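PDB 4WI0: cellulosomal scaffoldin, which serves as a cellulosomal scaffoldin whose C-terminal X-dockerin part binds a type II cohesin of the adaptor scaffoldin, and probably also hydrolyses cellulose. Local coordinates for the interface of chains B and A. Sequence-based numbering; all coordinates share one arbitrary frame. Chains: chain A, Cellulosomal scaffoldin; chain B, Cellulosomal scaffoldin adaptor protein B.

Contact 1: the interface of chains B and A. Residues chain B 77, 79; chain A 109, 113, 116, 142.
B:Ile77 and B:Gln79 stand two positions apart on the extended backbone of strand 76-80, which turns both side chains to the same side, toward A:Ile109 and A:Cys113 of helix 106-113, A:Val142 of helix 139-146 and the loop residue A:Phe116. This is cohesin strand against dockerin helices. The extended tail of B:Gln79 carries its amide across one face of the A:Phe116 ring, amide and ring planes 40° apart. Its amide carbon CD lies above that face toward the rim, 3.6 Å from A:Phe116 CG. NE2 stands over the ring closer than is comfortable; an N-H turned to the aromatic face is possible but not established. CG anti to the backbone N (chi1 -167°) places the ring beside the glutamine, and the second torsion turns its face to the amide. Glutamine suits the place because the other half of the amide is polar in the opposite sense: OE1 accepts a weak hydrogen bond from A:Cys113 SG at 3.1 Å. The thiol has a second weak bond, SG to the carbonyl O of A:Ile109 at 3.4 Å, one turn back in its own helix; a single thiol proton could serve one or the other. Beside this polar pair, the long aliphatic branch of B:Ile77 points CD1 at the seam of the two helices, meeting A:Val142 CG1 tip to tip at 3.7 Å and A:Ile109 CG2 at 3.8 Å.

Contact 2: the interface of chains B and A. Residues chain B 149-151; chain A 143, 147.
A:Lys147 reaches from the dockerin to a loop of the cohesin and binds two oxygens there with its terminal ammonium group. It lies just past helix 139-146, the helix that leaves the second EF-hand-like calcium loop of the dockerin. The shorter bond runs from A:Lys147 NZ to the side-chain amide oxygen OD1 of B:Asn151, at 2.7 Å. The lysine crosses the asparagine at about a right angle, and NZ stands well above the amide plane, with a C=O...N angle of 131°. The second bond goes from NZ to the backbone carbonyl O of B:Tyr149 at 3.1 Å, approached more nearly head-on, at 147°, and moderately tilted from the carbonyl plane. A lysine suits this place because its several N-H groups can serve acceptors lying in different directions, and the two partial negative charges would probably favour its cationic form. The lysine chain runs straight from CB to CE and bends only at its last torsion (chi4 -71°), which swings NZ toward both oxygens. Its stem passes the same carbonyl, CG lying 3.7 Å from B:Tyr149 O.

Between the two acceptors sits B:Gly150, whose positive phi a glycine adopts easily; the turn it makes helps bring the preceding carbonyl and the following asparagine side chain to the same amine. One helical turn before the lysine, A:Met143 flanks this glycine. Its CB is 3.7 Å from B:Gly150 O, and the chain, bent at its second and third torsions, brings the methyl CE to 4.0 Å from B:Gly150 CA. A flexible thioether fits well against a backbone bare of side chain. Farther back, A:Asp130, A:Asn132, A:Asp134, A:Ala136 and A:Asp141 bind a calcium ion; since A:Asp141 already belongs to helix 139-146, the ion probably anchors the start of that helix and so helps direct A:Met143 and A:Lys147.

Contact 1: the interface of chains B and A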
loop_
_atom_site.group_PDB
_atom_site.type_symbol
_atom_site.label_atom_id
_atom_site.label_comp_id
_atom_site.label_asym_id
_atom_site.label_seq_id
_atom_site.Cartn_x
_atom_site.Cartn_y
_atom_site.Cartn_z
ATOM N N ILE B 77 8.109 5.284 -6.514
ATOM C CA ILE B 77 9.012 4.708 -5.536
ATOM C C ILE B 77 9.099 3.217 -5.799
ATOM O O ILE B 77 8.146 2.622 -6.279
ATOM C CB ILE B 77 8.556 4.958 -4.093
ATOM C CG1 ILE B 77 7.143 4.435 -3.868
ATOM C CG2 ILE B 77 8.632 6.452 -3.771
ATOM C CD1 ILE B 77 6.716 4.487 -2.423
ATOM N N GLN B 79 10.870 -0.735 -4.473
ATOM C CA GLN B 79 11.393 -1.491 -3.351
ATOM C C GLN B 79 11.686 -2.940 -3.714
ATOM O O GLN B 79 11.037 -3.509 -4.584
ATOM C CB GLN B 79 10.397 -1.430 -2.198
ATOM C CG GLN B 79 10.198 -0.011 -1.698
ATOM C CD GLN B 79 9.517 0.032 -0.367
ATOM O OE1 GLN B 79 10.166 0.221 0.664
ATOM N NE2 GLN B 79 8.202 -0.142 -0.369
ATOM N N ILE A 109 5.927 8.125 4.178
ATOM C CA ILE A 109 6.133 6.928 3.353
ATOM C C ILE A 109 7.425 6.221 3.739
ATOM O O ILE A 109 7.438 5.003 3.897
ATOM C CB ILE A 109 6.151 7.251 1.838
ATOM C CG1 ILE A 109 4.754 7.707 1.396
ATOM C CG2 ILE A 109 6.615 6.029 1.036
ATOM C CD1 ILE A 109 4.548 7.835 -0.100
ATOM N N CYS A 113 8.319 2.318 5.075
ATOM C CA CYS A 113 9.235 1.510 4.291
ATOM C C CYS A 113 10.403 0.930 5.094
ATOM O O CYS A 113 11.064 0.010 4.630
ATOM C CB CYS A 113 9.740 2.314 3.091
ATOM S SG CYS A 113 8.480 2.508 1.809
ATOM N N PHE A 116 9.191 -2.557 5.326
ATOM C CA PHE A 116 8.440 -2.980 4.152
ATOM C C PHE A 116 8.556 -4.484 3.905
ATOM O O PHE A 116 9.624 -5.068 4.053
ATOM C CB PHE A 116 8.899 -2.242 2.900
ATOM C CG PHE A 116 7.966 -2.400 1.730
ATOM C CD1 PHE A 116 6.735 -1.753 1.717
ATOM C CD2 PHE A 116 8.312 -3.194 0.639
ATOM C CE1 PHE A 116 5.867 -1.894 0.641
ATOM C CE2 PHE A 116 7.443 -3.338 -0.436
ATOM C CZ PHE A 116 6.220 -2.687 -0.433
ATOM N N VAL A 142 1.392 1.625 1.999
ATOM C CA VAL A 142 2.022 2.752 1.303
ATOM C C VAL A 142 1.007 3.512 0.429
ATOM O O VAL A 142 1.009 4.753 0.403
ATOM C CB VAL A 142 3.233 2.268 0.459
ATOM C CG1 VAL A 142 3.727 3.352 -0.496
ATOM C CG2 VAL A 142 4.362 1.795 1.369
#

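Contact 2: the interface of chains B and A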
loop_
_atom_site.group_PDB
_atom_site.type_symbol
_atom_site.label_atom_id
_atom_site.label_comp_id
_atom_site.label_asym_id
_atom_site.label_seq_id
_atom_site.Cartn_x
_atom_site.Cartn_y
_atom_site.Cartn_z
ATOM N N TYR B 149 -6.777 5.800 -7.558
ATOM C CA TYR B 149 -7.407 6.269 -6.319
ATOM C C TYR B 149 -6.751 5.654 -5.074
ATOM O O TYR B 149 -7.175 5.917 -3.951
ATOM C CB TYR B 149 -8.903 5.941 -6.322
ATOM C CG TYR B 149 -9.602 6.410 -7.566
ATOM C CD1 TYR B 149 -9.915 7.755 -7.746
ATOM C CD2 TYR B 149 -9.936 5.514 -8.576
ATOM C CE1 TYR B 149 -10.547 8.195 -8.898
ATOM C CE2 TYR B 149 -10.570 5.942 -9.728
ATOM C CZ TYR B 149 -10.871 7.282 -9.882
ATOM O OH TYR B 149 -11.499 7.695 -11.032
ATOM N N GLY B 150 -5.725 4.826 -5.273
ATOM C CA GLY B 150 -4.981 4.244 -4.173
ATOM C C GLY B 150 -5.590 2.966 -3.621
ATOM O O GLY B 150 -5.214 2.525 -2.542
ATOM N N ASN B 151 -6.519 2.376 -4.375
ATOM C CA ASN B 151 -7.222 1.167 -3.966
ATOM C C ASN B 151 -6.651 -0.076 -4.645
ATOM O O ASN B 151 -6.163 -0.020 -5.772
ATOM C CB ASN B 151 -8.714 1.290 -4.289
ATOM C CG ASN B 151 -9.404 2.377 -3.466
ATOM O OD1 ASN B 151 -9.051 2.614 -2.310
ATOM N ND2 ASN B 151 -10.383 3.039 -4.061
ATOM N N MET A 143 0.140 2.783 -0.282
ATOM C CA MET A 143 -0.856 3.419 -1.164
ATOM C C MET A 143 -1.929 4.169 -0.375
ATOM O O MET A 143 -2.483 5.151 -0.871
ATOM C CB MET A 143 -1.520 2.403 -2.102
ATOM C CG MET A 143 -0.581 1.764 -3.118
ATOM S SD MET A 143 0.203 2.918 -4.257
ATOM C CE MET A 143 -1.224 3.448 -5.186
ATOM N N LYS A 147 -2.866 8.149 -1.106
ATOM C CA LYS A 147 -4.215 8.719 -1.319
ATOM C C LYS A 147 -4.281 10.214 -1.048
ATOM O O LYS A 147 -5.044 10.930 -1.699
ATOM C CB LYS A 147 -5.259 8.081 -0.396
ATOM C CG LYS A 147 -5.648 6.651 -0.694
ATOM C CD LYS A 147 -6.681 6.184 0.328
ATOM C CE LYS A 147 -7.241 4.817 -0.019
ATOM N NZ LYS A 147 -8.133 4.846 -1.213
#

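Contact 1 and contact 2 have centres about 14 Å apart and belong to the same cohesin-dockerin interface. Helix 139-146 joins them: neighbouring residues A:Val142 and A:Met143 face different parts of the cohesin, with A:Lys147 following just beyond the helix. On the cohesin, strand 76-80 serves contact 1, while the loop at residues 149-151 serves contact 2. Contact 1 also draws in helix 106-113, so both dockerin helices take part in docking. A mixed patch of aliphatic, aromatic and amide groups is thus paired with a lysine grip on a loop, which probably helps set the orientation of the two modules.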